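Bartonella effector protein (Bep) substrate of VirB T4SS (Bartonella clarridgeiae, PDB 4YK2) is a type IV secretion effector whose BID domain, the part described here, probably serves as the signal for translocation through the VirB system. Local coordinates at residues F83-G88 / S97-A102; T75-P80 / K108-I113; S60-N65 / K115-V120. All coordinates share one frame; numbering follows the deposited sequence. Where two conformers were deposited one is given.

Contact 1 of 3, residues F83-G88 / S97-A102; sequences FAKLAG and SKRKQA. With SO4 (sulfate ion), chain D.
Arg99 reaches the loop 83-88 because its CG stands anti to the backbone N (chi1 176°) and bends at chi2 and chi3 then bring NE back toward the loop, where the guanidinium edge meets the oxygens of Ala87 and Gly88. Arg99 NE donates to Ala87 O at 2.8 Å with an N-H...O angle of 157°; that oxygen lies near the guanidinium plane, although the nitrogen sits above the carbonyl plane. Arg99 NH2 donates to Gly88 O at 3.0 Å, tilted from the guanidinium plane. These two bonds hold the group, with Leu86 O a weak third partner of Arg99 NH2, while Leu86 CB lies against one face, 3.5 Å from Arg99 NE. Lys85 NZ at the edge is a like charge, whereas Glu81 offers Arg99 NH1 a long, weak ion pair. Lys98 CB packs on Gly88 CA at 3.6 Å, and the backbones come close, Gly88 CA lying 4.1 Å from Arg99 CA. At the start of helix 97-103, Asn96 OD1 accepts from Arg99 N, and Ser97 N donates to a sulfate probably from the crystallisation liquor. The Arg99 bonds join the two sides of the chain that flank the hairpin 90-95, consistent with the hook that tops the BID four-helix bundle.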
loop_
_atom_site.group_PDB
_atom_site.type_symbol
_atom_site.label_atom_id
_atom_site.label_comp_id
_atom_site.label_asym_id
_atom_site.label_seq_id
_atom_site.Cartn_x
_atom_site.Cartn_y
_atom_site.Cartn_z
ATOM N N PHE A 83 -6.832 4.049 10.196
ATOM C CA PHE A 83 -7.523 3.585 8.998
ATOM C C PHE A 83 -8.557 2.501 9.320
ATOM O O PHE A 83 -9.675 2.515 8.799
ATOM C CB PHE A 83 -6.503 3.073 7.952
ATOM C CG PHE A 83 -5.574 4.146 7.444
ATOM C CD1 PHE A 83 -6.063 5.199 6.681
ATOM C CD2 PHE A 83 -4.218 4.101 7.720
ATOM C CE1 PHE A 83 -5.221 6.197 6.222
ATOM C CE2 PHE A 83 -3.361 5.086 7.244
ATOM C CZ PHE A 83 -3.859 6.129 6.489
ATOM N N ALA A 84 -8.171 1.555 10.167
ATOM C CA ALA A 84 -9.046 0.467 10.586
ATOM C C ALA A 84 -8.357 -0.268 11.715
ATOM O O ALA A 84 -7.151 -0.133 11.895
ATOM C CB ALA A 84 -9.341 -0.491 9.430
ATOM N N LYS A 85 -9.115 -1.059 12.465
ATOM C CA LYS A 85 -8.524 -1.928 13.480
ATOM C C LYS A 85 -7.555 -2.914 12.822
ATOM O O LYS A 85 -7.833 -3.425 11.741
ATOM C CB LYS A 85 -9.622 -2.687 14.237
ATOM C CG LYS A 85 -9.097 -3.574 15.347
ATOM C CD LYS A 85 -10.207 -3.985 16.293
ATOM C CE LYS A 85 -10.858 -5.262 15.833
ATOM N NZ LYS A 85 -9.895 -6.393 15.912
ATOM N N LEU A 86 -6.416 -3.170 13.456
ATOM C CA LEU A 86 -5.476 -4.153 12.920
ATOM C C LEU A 86 -6.055 -5.558 13.037
ATOM O O LEU A 86 -6.867 -5.830 13.933
ATOM C CB LEU A 86 -4.139 -4.084 13.652
ATOM C CG LEU A 86 -3.349 -2.782 13.568
ATOM C CD1 LEU A 86 -2.044 -2.927 14.329
ATOM C CD2 LEU A 86 -3.096 -2.400 12.129
ATOM N N ALA A 87 -5.645 -6.446 12.138
ATOM C CA ALA A 87 -6.057 -7.845 12.208
ATOM C C ALA A 87 -5.567 -8.459 13.511
ATOM O O ALA A 87 -4.611 -7.970 14.108
ATOM C CB ALA A 87 -5.524 -8.627 11.020
ATOM N N GLY A 88 -6.221 -9.529 13.948
ATOM C CA GLY A 88 -5.871 -10.162 15.209
ATOM C C GLY A 88 -6.437 -9.371 16.371
ATOM O O GLY A 88 -7.300 -8.519 16.179
ATOM N N SER A 97 -1.143 -13.974 17.852
ATOM C CA SER A 97 -0.206 -14.189 16.751
ATOM C C SER A 97 -0.605 -13.425 15.491
ATOM O O SER A 97 0.243 -12.886 14.778
ATOM C CB SER A 97 -0.091 -15.681 16.444
ATOM O OG SER A 97 0.759 -15.897 15.333
ATOM N N LYS A 98 -1.905 -13.385 15.223
ATOM C CA LYS A 98 -2.427 -12.669 14.074
ATOM C C LYS A 98 -2.107 -11.173 14.179
ATOM O O LYS A 98 -1.745 -10.536 13.193
ATOM C CB LYS A 98 -3.935 -12.891 13.960
ATOM C CG LYS A 98 -4.473 -12.822 12.549
ATOM C CD LYS A 98 -5.916 -13.295 12.491
ATOM C CE LYS A 98 -6.429 -13.320 11.067
ATOM N NZ LYS A 98 -7.825 -13.838 10.973
ATOM N N ARG A 99 -2.225 -10.621 15.379
ATOM C CA ARG A 99 -1.912 -9.212 15.593
ATOM C C ARG A 99 -0.422 -8.947 15.391
ATOM O O ARG A 99 -0.041 -7.935 14.808
ATOM C CB ARG A 99 -2.331 -8.762 16.991
ATOM C CG ARG A 99 -1.932 -7.325 17.312
ATOM C CD ARG A 99 -2.565 -6.325 16.340
ATOM N NE ARG A 99 -4.029 -6.416 16.307
ATOM C CZ ARG A 99 -4.848 -5.722 17.096
ATOM N NH1 ARG A 99 -4.359 -4.875 17.999
ATOM N NH2 ARG A 99 -6.163 -5.874 16.989
ATOM N N LYS A 100 0.416 -9.852 15.885
ATOM C CA LYS A 100 1.857 -9.696 15.734
ATOM C C LYS A 100 2.249 -9.736 14.255
ATOM O O LYS A 100 3.053 -8.925 13.817
ATOM C CB LYS A 100 2.606 -10.765 16.536
ATOM C CG LYS A 100 2.440 -10.604 18.053
ATOM C CD LYS A 100 3.365 -11.524 18.839
ATOM C CE LYS A 100 3.315 -11.216 20.332
ATOM N NZ LYS A 100 4.274 -12.044 21.124
ATOM N N GLN A 101 1.651 -10.638 13.479
ATOM C CA GLN A 101 1.917 -10.666 12.037
ATOM C C GLN A 101 1.423 -9.396 11.347
ATOM O O GLN A 101 2.076 -8.903 10.434
ATOM C CB GLN A 101 1.279 -11.888 11.372
ATOM C CG GLN A 101 2.006 -13.204 11.646
ATOM C CD GLN A 101 3.510 -13.115 11.404
ATOM O OE1 GLN A 101 4.315 -13.249 12.334
ATOM N NE2 GLN A 101 3.894 -12.889 10.151
ATOM N N ALA A 102 0.271 -8.877 11.775
ATOM C CA ALA A 102 -0.247 -7.639 11.204
ATOM C C ALA A 102 0.772 -6.520 11.385
ATOM O O ALA A 102 1.146 -5.840 10.415
ATOM C CB ALA A 102 -1.588 -7.256 11.852
HETATM S S SO4 D . -2.390 -17.201 19.453
HETATM O O1 SO4 D . -1.744 -18.234 18.647
HETATM O O2 SO4 D . -1.502 -16.048 19.565
HETATM O O3 SO4 D . -3.638 -16.793 18.814
HETATM O O4 SO4 D . -2.674 -17.723 20.787
#

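Contact 2 of 3, residues T75-P80 / K108-I113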
loop_
_atom_site.group_PDB
_atom_site.type_symbol
_atom_site.label_atom_id
_atom_site.label_comp_id
_atom_site.label_asym_id
_atom_site.label_seq_id
_atom_site.Cartn_x
_atom_site.Cartn_y
_atom_site.Cartn_z
ATOM N N THR A 75 0.899 8.351 8.486
ATOM C CA THR A 75 -0.227 7.883 9.294
ATOM C C THR A 75 -0.204 6.363 9.402
ATOM O O THR A 75 -0.431 5.803 10.472
ATOM C CB THR A 75 -1.584 8.337 8.718
ATOM O OG1 THR A 75 -1.675 9.766 8.805
ATOM C CG2 THR A 75 -2.737 7.701 9.502
ATOM N N LEU A 76 0.112 5.688 8.303
ATOM C CA LEU A 76 0.133 4.226 8.310
ATOM C C LEU A 76 1.242 3.692 9.223
ATOM O O LEU A 76 1.059 2.692 9.925
ATOM C CB LEU A 76 0.314 3.690 6.887
ATOM C CG LEU A 76 0.162 2.186 6.689
ATOM C CD1 LEU A 76 -1.169 1.701 7.225
ATOM C CD2 LEU A 76 0.290 1.839 5.187
ATOM N N THR A 77 2.387 4.372 9.196
ATOM C CA THR A 77 3.556 3.996 9.986
ATOM C C THR A 77 3.330 4.216 11.468
ATOM O O THR A 77 3.631 3.342 12.283
ATOM C CB THR A 77 4.808 4.798 9.556
ATOM O OG1 THR A 77 5.146 4.463 8.200
ATOM C CG2 THR A 77 6.000 4.500 10.477
ATOM N N ASN A 78 2.773 5.379 11.800
ATOM C CA ASN A 78 2.705 5.836 13.178
ATOM C C ASN A 78 1.328 5.644 13.832
ATOM O O ASN A 78 1.241 5.519 15.046
ATOM C CB ASN A 78 3.117 7.305 13.236
ATOM C CG ASN A 78 4.587 7.489 12.914
ATOM O OD1 ASN A 78 5.446 7.211 13.740
ATOM N ND2 ASN A 78 4.876 7.962 11.715
ATOM N N SER A 79 0.262 5.617 13.037
ATOM C CA SER A 79 -1.092 5.439 13.580
ATOM C C SER A 79 -1.952 4.598 12.643
ATOM O O SER A 79 -2.996 5.059 12.175
ATOM C CB SER A 79 -1.781 6.792 13.815
ATOM O OG SER A 79 -0.960 7.689 14.535
ATOM N N PRO A 80 -1.530 3.356 12.365
ATOM C CA PRO A 80 -2.280 2.542 11.405
ATOM C C PRO A 80 -3.747 2.312 11.767
ATOM O O PRO A 80 -4.568 2.171 10.860
ATOM C CB PRO A 80 -1.511 1.210 11.404
ATOM C CG PRO A 80 -0.782 1.198 12.697
ATOM C CD PRO A 80 -0.375 2.617 12.903
ATOM N N LYS A 108 6.442 -3.240 5.323
ATOM C CA LYS A 108 6.450 -3.626 3.914
ATOM C C LYS A 108 5.230 -3.069 3.175
ATOM O O LYS A 108 5.319 -2.769 1.985
ATOM C CB LYS A 108 6.533 -5.150 3.768
ATOM C CG LYS A 108 7.953 -5.726 3.970
ATOM C CD LYS A 108 8.878 -5.444 2.778
ATOM C CE LYS A 108 10.239 -6.128 2.933
ATOM N NZ LYS A 108 11.028 -6.108 1.669
ATOM N N LEU A 109 4.107 -2.900 3.870
ATOM C CA LEU A 109 2.936 -2.278 3.251
ATOM C C LEU A 109 3.252 -0.820 2.872
ATOM O O LEU A 109 2.945 -0.370 1.769
ATOM C CB LEU A 109 1.716 -2.348 4.188
ATOM C CG LEU A 109 0.412 -1.672 3.738
ATOM C CD1 LEU A 109 -0.011 -2.123 2.344
ATOM C CD2 LEU A 109 -0.715 -1.943 4.748
ATOM N N VAL A 110 3.887 -0.088 3.782
ATOM C CA VAL A 110 4.323 1.277 3.482
ATOM C C VAL A 110 5.271 1.312 2.259
ATOM O O VAL A 110 5.134 2.163 1.374
ATOM C CB VAL A 110 4.980 1.911 4.733
ATOM C CG1 VAL A 110 5.644 3.241 4.408
ATOM C CG2 VAL A 110 3.929 2.058 5.874
ATOM N N GLU A 111 6.221 0.385 2.198
ATOM C CA GLU A 111 7.157 0.364 1.072
ATOM C C GLU A 111 6.444 0.108 -0.242
ATOM O O GLU A 111 6.779 0.704 -1.261
ATOM C CB GLU A 111 8.241 -0.693 1.272
ATOM C CG GLU A 111 9.236 -0.345 2.351
ATOM C CD GLU A 111 10.440 -1.270 2.350
ATOM O OE1 GLU A 111 10.825 -1.759 1.260
ATOM O OE2 GLU A 111 10.991 -1.511 3.439
ATOM N N ALA A 112 5.454 -0.772 -0.223
ATOM C CA ALA A 112 4.742 -1.104 -1.450
ATOM C C ALA A 112 3.925 0.091 -1.932
ATOM O O ALA A 112 3.804 0.326 -3.131
ATOM C CB ALA A 112 3.858 -2.310 -1.243
ATOM N N ILE A 113 3.393 0.865 -0.992
ATOM C CA ILE A 113 2.650 2.070 -1.340
ATOM C C ILE A 113 3.588 3.124 -1.931
ATOM O O ILE A 113 3.231 3.803 -2.895
ATOM C CB ILE A 113 1.876 2.607 -0.114
ATOM C CG1 ILE A 113 0.710 1.672 0.213
ATOM C CG2 ILE A 113 1.361 4.028 -0.366
ATOM C CD1 ILE A 113 0.053 1.967 1.572
#
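Leu76 and Val110 lie alongside each other, pointing opposite ways, which brings Leu76 CD2 to 3.7 Å from Val110 CG2. The same methyl does most of the touching from helix 69-78: Leu76 CD2 also lies 3.6 Å from Ile113 CD1, the two side chains crossing obliquely, and 3.8 Å from Leu109 CG. One leucine branch therefore enters among three side chains of helix 106-123, spaced i, i+1 and i+4. Leu76 CG is anti to the backbone N (chi1 -172°), which sets it toward Val110. This is apolar side-chain packing in the interior of the helical bundle of the BID domain, and the CA atoms of Leu76 and Val110 stand 7.0 Å apart. Helix 21-49 completes the surroundings, with Phe49 against Leu76 and Ser45 against Leu109. Toward the exposed side, Thr77 crosses Val110 at about a right angle, Thr77 OG1 being 3.6 Å from Val110 CG2. That hydroxyl bonds to Ser73 O in its own helix; the valine methyl offers it only van der Waals contact. Directly after this layer the backbone turns out of the helix at Ser79, whose N still bonds to Thr75 O at 2.7 Å.

Contact 3 of 3, residues S60-N65 / K115-V120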
loop_
_atom_site.group_PDB
_atom_site.type_symbol
_atom_site.label_atom_id
_atom_site.label_comp_id
_atom_site.label_asym_id
_atom_site.label_seq_id
_atom_site.Cartn_x
_atom_site.Cartn_y
_atom_site.Cartn_z
ATOM N N SER A 60 -6.518 5.381 -4.450
ATOM C CA SER A 60 -7.053 6.171 -5.554
ATOM C C SER A 60 -6.697 7.654 -5.387
ATOM O O SER A 60 -6.506 8.382 -6.373
ATOM C CB SER A 60 -8.565 5.980 -5.656
ATOM O OG SER A 60 -8.871 4.717 -6.240
ATOM N N GLN A 61 -6.596 8.087 -4.136
ATOM C CA GLN A 61 -6.193 9.455 -3.811
ATOM C C GLN A 61 -4.743 9.681 -4.246
ATOM O O GLN A 61 -4.395 10.708 -4.841
ATOM C CB GLN A 61 -6.345 9.701 -2.300
ATOM C CG GLN A 61 -5.843 11.071 -1.810
ATOM C CD GLN A 61 -6.071 11.248 -0.308
ATOM O OE1 GLN A 61 -6.722 10.424 0.322
ATOM N NE2 GLN A 61 -5.522 12.311 0.264
ATOM N N ILE A 62 -3.897 8.709 -3.923
ATOM C CA ILE A 62 -2.493 8.747 -4.305
ATOM C C ILE A 62 -2.391 8.662 -5.819
ATOM O O ILE A 62 -1.613 9.389 -6.441
ATOM C CB ILE A 62 -1.692 7.618 -3.619
ATOM C CG1 ILE A 62 -1.476 7.957 -2.142
ATOM C CG2 ILE A 62 -0.344 7.410 -4.298
ATOM C CD1 ILE A 62 -0.972 6.793 -1.313
ATOM N N HIS A 63 -3.186 7.789 -6.420
ATOM C CA HIS A 63 -3.159 7.656 -7.875
ATOM C C HIS A 63 -3.433 8.999 -8.552
ATOM O O HIS A 63 -2.776 9.369 -9.526
ATOM C CB HIS A 63 -4.176 6.623 -8.346
ATOM C CG HIS A 63 -4.104 6.348 -9.819
ATOM N ND1 HIS A 63 -4.822 7.073 -10.747
ATOM C CD2 HIS A 63 -3.381 5.447 -10.521
ATOM C CE1 HIS A 63 -4.556 6.617 -11.957
ATOM N NE2 HIS A 63 -3.679 5.634 -11.852
ATOM N N GLU A 64 -4.405 9.724 -8.017
ATOM C CA GLU A 64 -4.796 11.026 -8.546
ATOM C C GLU A 64 -3.749 12.096 -8.252
ATOM O O GLU A 64 -3.457 12.951 -9.087
ATOM C CB GLU A 64 -6.146 11.433 -7.950
ATOM C CG GLU A 64 -6.358 12.929 -7.830
ATOM C CD GLU A 64 -6.830 13.557 -9.113
ATOM O OE1 GLU A 64 -6.985 12.821 -10.113
ATOM O OE2 GLU A 64 -7.051 14.789 -9.115
ATOM N N ASN A 65 -3.197 12.054 -7.048
ATOM C CA ASN A 65 -2.171 13.001 -6.666
ATOM C C ASN A 65 -1.139 12.326 -5.780
ATOM O O ASN A 65 -1.315 12.266 -4.570
ATOM C CB ASN A 65 -2.782 14.206 -5.946
ATOM C CG ASN A 65 -1.765 15.309 -5.714
ATOM O OD1 ASN A 65 -0.594 15.172 -6.082
ATOM N ND2 ASN A 65 -2.203 16.413 -5.116
ATOM N N LYS A 115 6.367 2.448 -3.584
ATOM C CA LYS A 115 6.687 1.937 -4.926
ATOM C C LYS A 115 5.547 2.174 -5.914
ATOM O O LYS A 115 5.781 2.567 -7.054
ATOM C CB LYS A 115 7.024 0.451 -4.873
ATOM C CG LYS A 115 8.373 0.158 -4.241
ATOM C CD LYS A 115 8.704 -1.319 -4.305
ATOM C CE LYS A 115 9.999 -1.605 -3.546
ATOM N NZ LYS A 115 10.146 -3.048 -3.215
ATOM N N TYR A 116 4.315 1.931 -5.469
ATOM C CA TYR A 116 3.127 2.215 -6.263
ATOM C C TYR A 116 3.088 3.690 -6.667
ATOM O O TYR A 116 2.930 4.023 -7.848
ATOM C CB TYR A 116 1.869 1.825 -5.468
ATOM C CG TYR A 116 0.567 2.257 -6.099
ATOM C CD1 TYR A 116 -0.028 1.500 -7.103
ATOM C CD2 TYR A 116 -0.082 3.410 -5.672
ATOM C CE1 TYR A 116 -1.213 1.892 -7.672
ATOM C CE2 TYR A 116 -1.269 3.809 -6.236
ATOM C CZ TYR A 116 -1.833 3.042 -7.233
ATOM O OH TYR A 116 -3.022 3.440 -7.788
ATOM N N ALA A 117 3.264 4.572 -5.689
ATOM C CA ALA A 117 3.274 6.015 -5.941
ATOM C C ALA A 117 4.368 6.435 -6.918
ATOM O O ALA A 117 4.136 7.279 -7.776
ATOM C CB ALA A 117 3.435 6.772 -4.646
ATOM N N ASP A 118 5.562 5.869 -6.765
ATOM C CA ASP A 118 6.674 6.158 -7.666
ATOM C C ASP A 118 6.357 5.727 -9.088
ATOM O O ASP A 118 6.691 6.426 -10.043
ATOM C CB ASP A 118 7.958 5.457 -7.208
ATOM C CG ASP A 118 8.583 6.105 -5.982
ATOM O OD1 ASP A 118 8.135 7.198 -5.585
ATOM O OD2 ASP A 118 9.536 5.519 -5.425
ATOM N N ALA A 119 5.723 4.564 -9.225
ATOM C CA ALA A 119 5.403 4.028 -10.543
ATOM C C ALA A 119 4.329 4.880 -11.203
ATOM O O ALA A 119 4.399 5.160 -12.397
ATOM C CB ALA A 119 4.957 2.581 -10.442
ATOM N N VAL A 120 3.341 5.302 -10.421
ATOM C CA VAL A 120 2.301 6.189 -10.926
ATOM C C VAL A 120 2.912 7.530 -11.334
ATOM O O VAL A 120 2.639 8.050 -12.417
ATOM C CB VAL A 120 1.183 6.397 -9.885
ATOM C CG1 VAL A 120 0.202 7.458 -10.372
ATOM C CG2 VAL A 120 0.457 5.082 -9.598
#
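Ile62 and His63 face Ala117 and Val120 across two helix segments whose axes approach to 9.7 Å and run in the same N-to-C sense, with a signed crossing angle of -32°. The nearest backbone pairs fit this same-sense crossing, with CA-CA distances of 6.6 Å for Ile62 and Ala117 and 6.4 Å for His63 and Val120. The packing belongs to the helical bundle of the BID domain and joins the end of helix 56-64 to the C-terminal helix 106-123; at Asn65 the chain turns out of the helix.

Ile62 uses its CG2 branch. That methyl lies 3.8 Å from Ala117 CB and near the plane of the Tyr116 ring, at its edge, 4.2 Å from Tyr116 CE2. Thr69 and Ile72 of helix 69-78 also touch Ile62, and Thr69 reaches Ala117, so a third helix borders this buried side. Tyr116 has CG anti to the backbone N (chi1 171°), which points CG toward helix 56-64, and Val120 CG2 lies over one ring face, offset toward the rim. Glu38 of helix 21-49 also touches the tyrosine.

His63 forms the exposed margin. It crosses both Tyr116 and Val120 at about a right angle, and its CD2 comes 4.0 Å from Val120 CG2. The other valine methyl, Val120 CG1, touches the backbone at His63 O, 3.6 Å away. At the imidazole edge, near the ring plane, Tyr116 OH stands 3.4 Å from His63 CD2 and equally far from His63 CB.

Overall arrangement
From the N terminus, the long helix 21-49 leads into helix 56-64, where contact 3 closes the widest loop by joining residues 60-65 to 115-120. Helix 69-78 follows and pairs with 108-113 in contact 2, which lies within that span. Contact 1, linking 83-88 to 97-102 around the strands 90-91 and 94-95, is innermost; the three nest without crossing. Contacts 2 and 3 share helix 106-123 and meet where Ile113 CG2 packs on Ile62 CD1. Contact 1 touches contact 2 through Phe83 and Leu86, but lies about 25 Å, centre to centre, from contact 3. The series thus runs from the bundle to the hairpin end.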